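Local coordinates for Cif-like 1 (Burkholderia cenocepacia, PDB 7JQY), which probably hydrolyses epoxides, as a Cif-like member of the alpha/beta hydrolase fold that assembles into an octamer, at residues I191-F194 with Y195-T199; I167-F170 with G171-Q175; G224-L227 with Y228-F231. The protein carries 1 engineered substitution. All blocks are in the same frame, centred on the assembly; numbering follows the deposited sequence.

How the contacts relate
All three contacts are local, each on or at the ends of a short helical stretch in the helical cap inserted here between strands 140-146 and 250-255, as in epoxide hydrolases of this fold. Contact 3 is the most buried, facing helices 98-111, 124-135 and 178-183; contacts 1 and 2 are partly buried. All three touch another subunit, contact 3 through Glu226. Contact 2 touches 191-199 through aromatic and guanidinium packing, and 224-231 through packing and probable hydrogen bonds; contacts 1 and 3 do not touch. Each of these two holds a salt bridge, but the arginine stacks flat on a phenylalanine in contact 1 and leans on one at an angle in contact 3. Contact 2 relies on an edge-to-face histidine pair and bridging waters.

Contact 1: residues I191-F194 with Y195-T199; sequences ILDF and YKKRT
Tyr195 N, Lys196 N and Lys197 N reach back to the carbonyls of Ile191, Leu192 and Asp193 in regular alpha-helical bonds, Tyr195 N lying 2.9 Å from Ile191 O. The next carbonyl is taken by a side chain: Arg198 NH1 donates to Phe194 O over 3.3 Å, with Phe194 O close to the guanidinium plane. The same group lies flat on one face of the Phe194 ring, the two planes only 5° apart and Arg198 CZ 3.6 Å from the ring centroid, a stacked cation-pi pair. With CG anti to the backbone N (chi1 -170°), the Phe194 ring is sent outward from the helix, and Arg198, extended as far as NE, runs back to lie over it; hydrogen bond and stack, with a further bond from Arg198 NH2 to Gln166 O, together restrict the rotation of the guanidinium.

On another flank, Asp193 OD2 receives Lys197 NZ at 2.6 Å on its syn lone pair, while Asp193 OD1 stays 3.1 Å from the same NZ. A bend at the last torsion of Lys197 turns its ammonium group back to the carboxylate. The chain of Lys196 passes Leu192, CE lying 4.3 Å from Leu192 CD2, and its NZ continues to Glu88 of the second subunit and to Asn205.

Tyr195 stacks on Trp285 and bonds Asp288 through OH, Phe194 meets His169 and Trp57 edge-to-face, and Ile191, Leu192 and Tyr195 rest against helix 205-215, the next helix in the chain.

Contact 2: residues I167-F170 with G171-Q175; sequences IWHF and GLHQQ
His169 holds CG between its backbone N and carbonyl carbon (chi1 61°), while four residues on His173 sets CG anti to the carbonyl carbon (chi1 -71°), and these two choices bring the imidazoles together on the short cap helix 169-173. The result is an edge-to-face (T-shaped) pair: the edge of His169 points at the face of His173, with centroids 5.1 Å apart and planes at 74°. The nearest ring atoms are His169 CD2 and His173 CE1, at 3.6 Å. His169 CB also sits over the same His173 ring, 4.2 Å from its centroid, as a CH-pi contact. The backbone bond from His173 N to His169 O, 2.9 Å and nearly straight, closes the same turn. The tip of His173 is fixed from outside by Tyr190 OH at NE2, and Phe225, Tyr228 and Trp57 bring further rings around it.

Waters bridge the first amides. Trp168 O receives hydrogen bonds from two of them: one accepts from Gly171 N, and the other accepts weakly from Leu172 N. Water thus links a carbonyl to amides that it does not bond directly. The side chains of Trp168 and Leu172 lie side by side, CZ3 of Trp168 and CD2 of Leu172 4.2 Å apart; Trp168 packs on Gln175 of the third subunit and Leu172 on Trp168 of that subunit.

At the other end Gln174 N makes weak bonds to Phe170 O and Gly171 O, and Gln174 NE2 donates to Tyr228 O. The turn is finished by Gln175, which folds back so that its NE2 donates to Gly171 O at 2.9 Å, the acceptor lying close to the amide plane of Gln175.

Contact 3: residues G224-L227 with Y228-F231; sequences GFEL and YRAF
Arg229 lays one face of its guanidinium against Phe225 CB, 3.4 Å from Arg229 CZ, and offers NH1 to Glu226 OE2 at 2.9 Å, a salt bridge three residues apart at the end of cap helix 220-229 in this alpha/beta hydrolase. The oxygen lies in the guanidinium plane, but NH1 comes to it from above the carboxylate, 48° out of plane, the two flat groups standing nearly perpendicular. The Phe225 ring, inclined 45° to the guanidinium, has CD2 3.6 Å from Arg229 NH2. A bend at chi2 of Glu226 (-68°) folds its carboxylate toward the arginine.

Along the backbone the helix runs out: Arg229 N bonds well to Phe225 O, but Ala230 N divides weakly between Glu226 O and Leu227 O. Tyr228 turns its ring edge to Gly224 O, with CD2 3.4 Å away. Leu227 O has Phe231 CD1 at 3.5 Å, while the Phe231 ring carries Tyr228 CA over its centre, 3.8 Å above the plane.

Farther out, Leu227 packs on helices 98-111 and 124-135, and its O accepts from Lys98 NZ. Charges alternate around the salt bridge, which probably favours ionised forms of the acids: Glu180 forms a second salt bridge with Arg229 NH1, His173 O accepts from Arg229 NE, and Arg176 NE pairs with Glu226 OE2.

Contact 1: residues I191-F194 with Y195-T199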
loop_
_atom_site.group_PDB
_atom_site.type_symbol
_atom_site.label_atom_id
_atom_site.label_comp_id
_atom_site.label_asym_id
_atom_site.label_seq_id
_atom_site.Cartn_x
_atom_site.Cartn_y
_atom_site.Cartn_z
ATOM N N ILE B 191 9.798 12.163 -11.725
ATOM C CA ILE B 191 10.782 12.444 -12.765
ATOM C C ILE B 191 10.112 12.800 -14.089
ATOM O O ILE B 191 10.621 13.636 -14.844
ATOM C CB ILE B 191 11.742 11.247 -12.896
ATOM C CG1 ILE B 191 12.784 11.311 -11.786
ATOM C CG2 ILE B 191 12.413 11.205 -14.254
ATOM C CD1 ILE B 191 13.351 9.925 -11.387
ATOM N N LEU B 192 8.984 12.160 -14.418
ATOM C CA LEU B 192 8.268 12.539 -15.634
ATOM C C LEU B 192 7.800 13.987 -15.558
ATOM O O LEU B 192 7.864 14.725 -16.549
ATOM C CB LEU B 192 7.072 11.612 -15.866
ATOM C CG LEU B 192 7.192 10.510 -16.919
ATOM C CD1 LEU B 192 8.196 9.439 -16.480
ATOM C CD2 LEU B 192 5.834 9.892 -17.144
ATOM N N ASP B 193 7.307 14.405 -14.391
ATOM C CA ASP B 193 6.873 15.786 -14.241
ATOM C C ASP B 193 8.059 16.732 -14.311
ATOM O O ASP B 193 8.021 17.741 -15.028
ATOM C CB ASP B 193 6.127 15.972 -12.924
ATOM C CG ASP B 193 5.413 17.311 -12.861
ATOM O OD1 ASP B 193 4.290 17.404 -13.404
ATOM O OD2 ASP B 193 5.987 18.265 -12.294
ATOM N N PHE B 194 9.137 16.404 -13.590
ATOM C CA PHE B 194 10.340 17.222 -13.656
ATOM C C PHE B 194 10.790 17.405 -15.102
ATOM O O PHE B 194 11.100 18.526 -15.535
ATOM C CB PHE B 194 11.443 16.575 -12.818
ATOM C CG PHE B 194 12.638 17.437 -12.625
ATOM C CD1 PHE B 194 13.623 17.501 -13.600
ATOM C CD2 PHE B 194 12.782 18.193 -11.471
ATOM C CE1 PHE B 194 14.735 18.315 -13.433
ATOM C CE2 PHE B 194 13.888 19.011 -11.295
ATOM C CZ PHE B 194 14.864 19.073 -12.275
ATOM N N TYR B 195 10.751 16.345 -15.873
ATOM C CA TYR B 195 11.181 16.394 -17.219
ATOM C C TYR B 195 10.286 17.191 -18.125
ATOM O O TYR B 195 10.747 18.024 -18.811
ATOM C CB TYR B 195 11.302 14.979 -17.765
ATOM C CG TYR B 195 12.591 14.645 -18.419
ATOM C CD1 TYR B 195 13.629 14.162 -17.702
ATOM C CD2 TYR B 195 12.758 14.781 -19.747
ATOM C CE1 TYR B 195 14.817 13.840 -18.295
ATOM C CE2 TYR B 195 13.935 14.465 -20.347
ATOM C CZ TYR B 195 14.960 13.987 -19.608
ATOM O OH TYR B 195 16.126 13.658 -20.190
ATOM N N LYS B 196 8.996 16.957 -18.079
ATOM C CA LYS B 196 8.091 17.592 -19.029
ATOM C C LYS B 196 7.950 19.086 -18.774
ATOM O O LYS B 196 7.743 19.851 -19.719
ATOM C CB LYS B 196 6.725 16.911 -18.986
ATOM C CG LYS B 196 6.728 15.516 -19.572
ATOM C CD LYS B 196 5.325 14.984 -19.605
ATOM C CE LYS B 196 5.246 13.504 -19.338
ATOM N NZ LYS B 196 3.964 12.969 -19.894
ATOM N N LYS B 197 8.088 19.523 -17.522
ATOM C CA LYS B 197 8.011 20.947 -17.223
ATOM C C LYS B 197 9.161 21.731 -17.844
ATOM O O LYS B 197 9.027 22.938 -18.063
ATOM C CB LYS B 197 7.999 21.156 -15.705
ATOM C CG LYS B 197 6.609 21.227 -15.129
ATOM C CD LYS B 197 6.599 21.228 -13.619
ATOM C CE LYS B 197 5.203 21.585 -13.135
ATOM N NZ LYS B 197 4.496 20.401 -12.575
ATOM N N ARG B 198 10.271 21.071 -18.164
ATOM C CA ARG B 198 11.447 21.739 -18.703
ATOM C C ARG B 198 11.692 21.425 -20.173
ATOM O O ARG B 198 12.645 21.952 -20.754
ATOM C CB ARG B 198 12.681 21.356 -17.879
ATOM C CG ARG B 198 12.652 21.875 -16.441
ATOM C CD ARG B 198 13.660 21.106 -15.542
ATOM N NE ARG B 198 13.802 21.760 -14.245
ATOM C CZ ARG B 198 12.911 21.675 -13.264
ATOM N NH1 ARG B 198 11.806 20.943 -13.414
ATOM N NH2 ARG B 198 13.119 22.334 -12.131
ATOM N N THR B 199 10.898 20.551 -20.780
ATOM C CA THR B 199 11.065 20.272 -22.196
ATOM C C THR B 199 10.210 21.237 -23.010
ATOM O O THR B 199 9.262 21.851 -22.506
ATOM C CB THR B 199 10.697 18.818 -22.525
ATOM O OG1 THR B 199 11.202 18.471 -23.820
ATOM C CG2 THR B 199 9.191 18.613 -22.512
#

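Contact 2: residues I167-F170 with G171-Q175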
loop_
_atom_site.group_PDB
_atom_site.type_symbol
_atom_site.label_atom_id
_atom_site.label_comp_id
_atom_site.label_asym_id
_atom_site.label_seq_id
_atom_site.Cartn_x
_atom_site.Cartn_y
_atom_site.Cartn_z
ATOM N N ILE B 167 15.095 26.151 -10.072
ATOM C CA ILE B 167 15.962 25.417 -9.160
ATOM C C ILE B 167 15.259 25.242 -7.823
ATOM O O ILE B 167 15.910 25.078 -6.787
ATOM C CB ILE B 167 17.329 26.116 -8.996
ATOM C CG1 ILE B 167 17.158 27.527 -8.434
ATOM C CG2 ILE B 167 18.058 26.181 -10.331
ATOM C CD1 ILE B 167 18.456 28.142 -7.945
ATOM N N TRP B 168 13.923 25.222 -7.842
ATOM C CA TRP B 168 13.164 24.974 -6.620
ATOM C C TRP B 168 13.605 23.686 -5.935
ATOM O O TRP B 168 13.558 23.583 -4.703
ATOM C CB TRP B 168 11.668 24.896 -6.941
ATOM C CG TRP B 168 11.270 23.637 -7.687
ATOM C CD1 TRP B 168 11.139 23.490 -9.039
ATOM C CD2 TRP B 168 10.971 22.351 -7.115
ATOM N NE1 TRP B 168 10.780 22.195 -9.345
ATOM C CE2 TRP B 168 10.672 21.477 -8.184
ATOM C CE3 TRP B 168 10.934 21.853 -5.807
ATOM C CZ2 TRP B 168 10.331 20.141 -7.984
ATOM C CZ3 TRP B 168 10.601 20.519 -5.610
ATOM C CH2 TRP B 168 10.301 19.681 -6.695
ATOM N N HIS B 169 14.041 22.699 -6.718
ATOM C CA HIS B 169 14.325 21.366 -6.214
ATOM C C HIS B 169 15.669 21.268 -5.507
ATOM O O HIS B 169 15.937 20.241 -4.875
ATOM C CB HIS B 169 14.246 20.361 -7.370
ATOM C CG HIS B 169 15.228 20.625 -8.466
ATOM N ND1 HIS B 169 15.148 21.727 -9.293
ATOM C CD2 HIS B 169 16.315 19.925 -8.875
ATOM C CE1 HIS B 169 16.148 21.699 -10.157
ATOM N NE2 HIS B 169 16.871 20.614 -9.925
ATOM N N PHE B 170 16.519 22.292 -5.611
ATOM C CA PHE B 170 17.788 22.283 -4.891
ATOM C C PHE B 170 17.557 22.095 -3.397
ATOM O O PHE B 170 18.254 21.311 -2.739
ATOM C CB PHE B 170 18.555 23.584 -5.146
ATOM C CG PHE B 170 19.279 23.629 -6.468
ATOM C CD1 PHE B 170 18.880 22.830 -7.528
ATOM C CD2 PHE B 170 20.358 24.478 -6.647
ATOM C CE1 PHE B 170 19.550 22.874 -8.741
ATOM C CE2 PHE B 170 21.032 24.525 -7.854
ATOM C CZ PHE B 170 20.627 23.723 -8.903
ATOM N N GLY B 171 16.591 22.827 -2.839
ATOM C CA GLY B 171 16.302 22.686 -1.421
ATOM C C GLY B 171 15.874 21.278 -1.043
ATOM O O GLY B 171 16.447 20.664 -0.141
ATOM N N LEU B 172 14.848 20.753 -1.722
ATOM C CA LEU B 172 14.334 19.429 -1.387
ATOM C C LEU B 172 15.417 18.370 -1.524
ATOM O O LEU B 172 15.600 17.536 -0.635
ATOM C CB LEU B 172 13.135 19.082 -2.272
ATOM C CG LEU B 172 12.697 17.617 -2.175
ATOM C CD1 LEU B 172 12.180 17.304 -0.780
ATOM C CD2 LEU B 172 11.654 17.262 -3.230
ATOM N N HIS B 173 16.140 18.381 -2.643
ATOM C CA HIS B 173 17.161 17.367 -2.861
ATOM C C HIS B 173 18.252 17.443 -1.808
ATOM O O HIS B 173 18.906 16.436 -1.522
ATOM C CB HIS B 173 17.755 17.512 -4.255
ATOM C CG HIS B 173 16.813 17.115 -5.344
ATOM N ND1 HIS B 173 17.215 16.955 -6.651
ATOM C CD2 HIS B 173 15.485 16.847 -5.318
ATOM C CE1 HIS B 173 16.173 16.610 -7.387
ATOM N NE2 HIS B 173 15.113 16.534 -6.603
ATOM N N GLN B 174 18.449 18.609 -1.202
ATOM C CA GLN B 174 19.486 18.733 -0.190
ATOM C C GLN B 174 19.023 18.298 1.192
ATOM O O GLN B 174 19.834 18.317 2.121
ATOM C CB GLN B 174 20.011 20.170 -0.147
ATOM C CG GLN B 174 21.018 20.477 -1.238
ATOM C CD GLN B 174 21.315 21.968 -1.355
ATOM O OE1 GLN B 174 20.599 22.792 -0.800
ATOM N NE2 GLN B 174 22.356 22.311 -2.096
ATOM N N GLN B 175 17.767 17.880 1.349
ATOM C CA GLN B 175 17.264 17.362 2.624
ATOM C C GLN B 175 17.546 15.856 2.715
ATOM O O GLN B 175 16.823 15.035 2.140
ATOM C CB GLN B 175 15.775 17.658 2.765
ATOM C CG GLN B 175 15.402 19.129 2.557
ATOM C CD GLN B 175 16.271 20.081 3.368
ATOM O OE1 GLN B 175 16.201 20.106 4.600
ATOM N NE2 GLN B 175 17.107 20.855 2.682
HETATM O O HOH W 1 12.309 22.799 -2.283
HETATM O O HOH W 2 15.651 25.700 -3.402
#

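Contact 3: residues G224-L227 with Y228-F231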
loop_
_atom_site.group_PDB
_atom_site.type_symbol
_atom_site.label_atom_id
_atom_site.label_comp_id
_atom_site.label_asym_id
_atom_site.label_seq_id
_atom_site.Cartn_x
_atom_site.Cartn_y
_atom_site.Cartn_z
ATOM N N GLY B 224 21.859 10.024 -6.205
ATOM C CA GLY B 224 21.545 11.204 -7.003
ATOM C C GLY B 224 21.431 12.463 -6.162
ATOM O O GLY B 224 21.975 13.506 -6.519
ATOM N N PHE B 225 20.788 12.361 -4.994
ATOM C CA PHE B 225 20.593 13.539 -4.152
ATOM C C PHE B 225 21.890 14.002 -3.501
ATOM O O PHE B 225 22.020 15.185 -3.164
ATOM C CB PHE B 225 19.537 13.256 -3.084
ATOM C CG PHE B 225 18.158 13.067 -3.640
ATOM C CD1 PHE B 225 17.766 13.737 -4.791
ATOM C CD2 PHE B 225 17.257 12.209 -3.024
ATOM C CE1 PHE B 225 16.489 13.564 -5.312
ATOM C CE2 PHE B 225 15.990 12.023 -3.541
ATOM C CZ PHE B 225 15.604 12.705 -4.688
ATOM N N GLU B 226 22.840 13.086 -3.281
ATOM C CA GLU B 226 24.138 13.458 -2.731
ATOM C C GLU B 226 24.948 14.326 -3.689
ATOM O O GLU B 226 25.852 15.046 -3.245
ATOM C CB GLU B 226 24.939 12.200 -2.375
ATOM C CG GLU B 226 24.354 11.379 -1.227
ATOM C CD GLU B 226 24.423 12.088 0.116
ATOM O OE1 GLU B 226 25.365 12.884 0.323
ATOM O OE2 GLU B 226 23.538 11.853 0.966
ATOM N N LEU B 227 24.660 14.266 -4.990
ATOM C CA LEU B 227 25.266 15.225 -5.904
ATOM C C LEU B 227 24.865 16.646 -5.530
ATOM O O LEU B 227 25.702 17.556 -5.531
ATOM C CB LEU B 227 24.838 14.935 -7.344
ATOM C CG LEU B 227 25.054 13.518 -7.868
ATOM C CD1 LEU B 227 24.235 13.255 -9.142
ATOM C CD2 LEU B 227 26.519 13.361 -8.128
ATOM N N TYR B 228 23.589 16.836 -5.177
ATOM C CA TYR B 228 23.061 18.134 -4.769
ATOM C C TYR B 228 23.490 18.503 -3.354
ATOM O O TYR B 228 23.660 19.688 -3.045
ATOM C CB TYR B 228 21.532 18.125 -4.875
ATOM C CG TYR B 228 21.020 18.000 -6.300
ATOM C CD1 TYR B 228 20.562 19.113 -6.989
ATOM C CD2 TYR B 228 20.995 16.769 -6.954
ATOM C CE1 TYR B 228 20.102 19.016 -8.288
ATOM C CE2 TYR B 228 20.530 16.659 -8.253
ATOM C CZ TYR B 228 20.084 17.791 -8.916
ATOM O OH TYR B 228 19.625 17.703 -10.207
ATOM N N ARG B 229 23.645 17.511 -2.476
ATOM C CA ARG B 229 24.091 17.803 -1.121
ATOM C C ARG B 229 25.551 18.222 -1.098
ATOM O O ARG B 229 25.995 18.830 -0.121
ATOM C CB ARG B 229 23.845 16.602 -0.222
ATOM C CG ARG B 229 22.379 16.400 0.077
ATOM C CD ARG B 229 22.043 14.930 0.282
ATOM N NE ARG B 229 20.606 14.718 0.135
ATOM C CZ ARG B 229 20.002 13.541 0.247
ATOM N NH1 ARG B 229 20.716 12.438 0.511
ATOM N NH2 ARG B 229 18.683 13.463 0.086
ATOM N N ALA B 230 26.288 17.943 -2.169
ATOM C CA ALA B 230 27.674 18.366 -2.319
ATOM C C ALA B 230 27.824 19.744 -2.969
ATOM O O ALA B 230 28.959 20.188 -3.165
ATOM C CB ALA B 230 28.451 17.343 -3.150
ATOM N N PHE B 231 26.729 20.411 -3.353
ATOM C CA PHE B 231 26.846 21.715 -4.020
ATOM C C PHE B 231 27.683 22.734 -3.247
ATOM O O PHE B 231 28.537 23.385 -3.872
ATOM C CB PHE B 231 25.455 22.292 -4.327
ATOM C CG PHE B 231 24.830 21.749 -5.584
ATOM C CD1 PHE B 231 25.552 20.938 -6.450
ATOM C CD2 PHE B 231 23.501 22.011 -5.872
ATOM C CE1 PHE B 231 24.962 20.425 -7.602
ATOM C CE2 PHE B 231 22.907 21.506 -7.018
ATOM C CZ PHE B 231 23.632 20.711 -7.885
#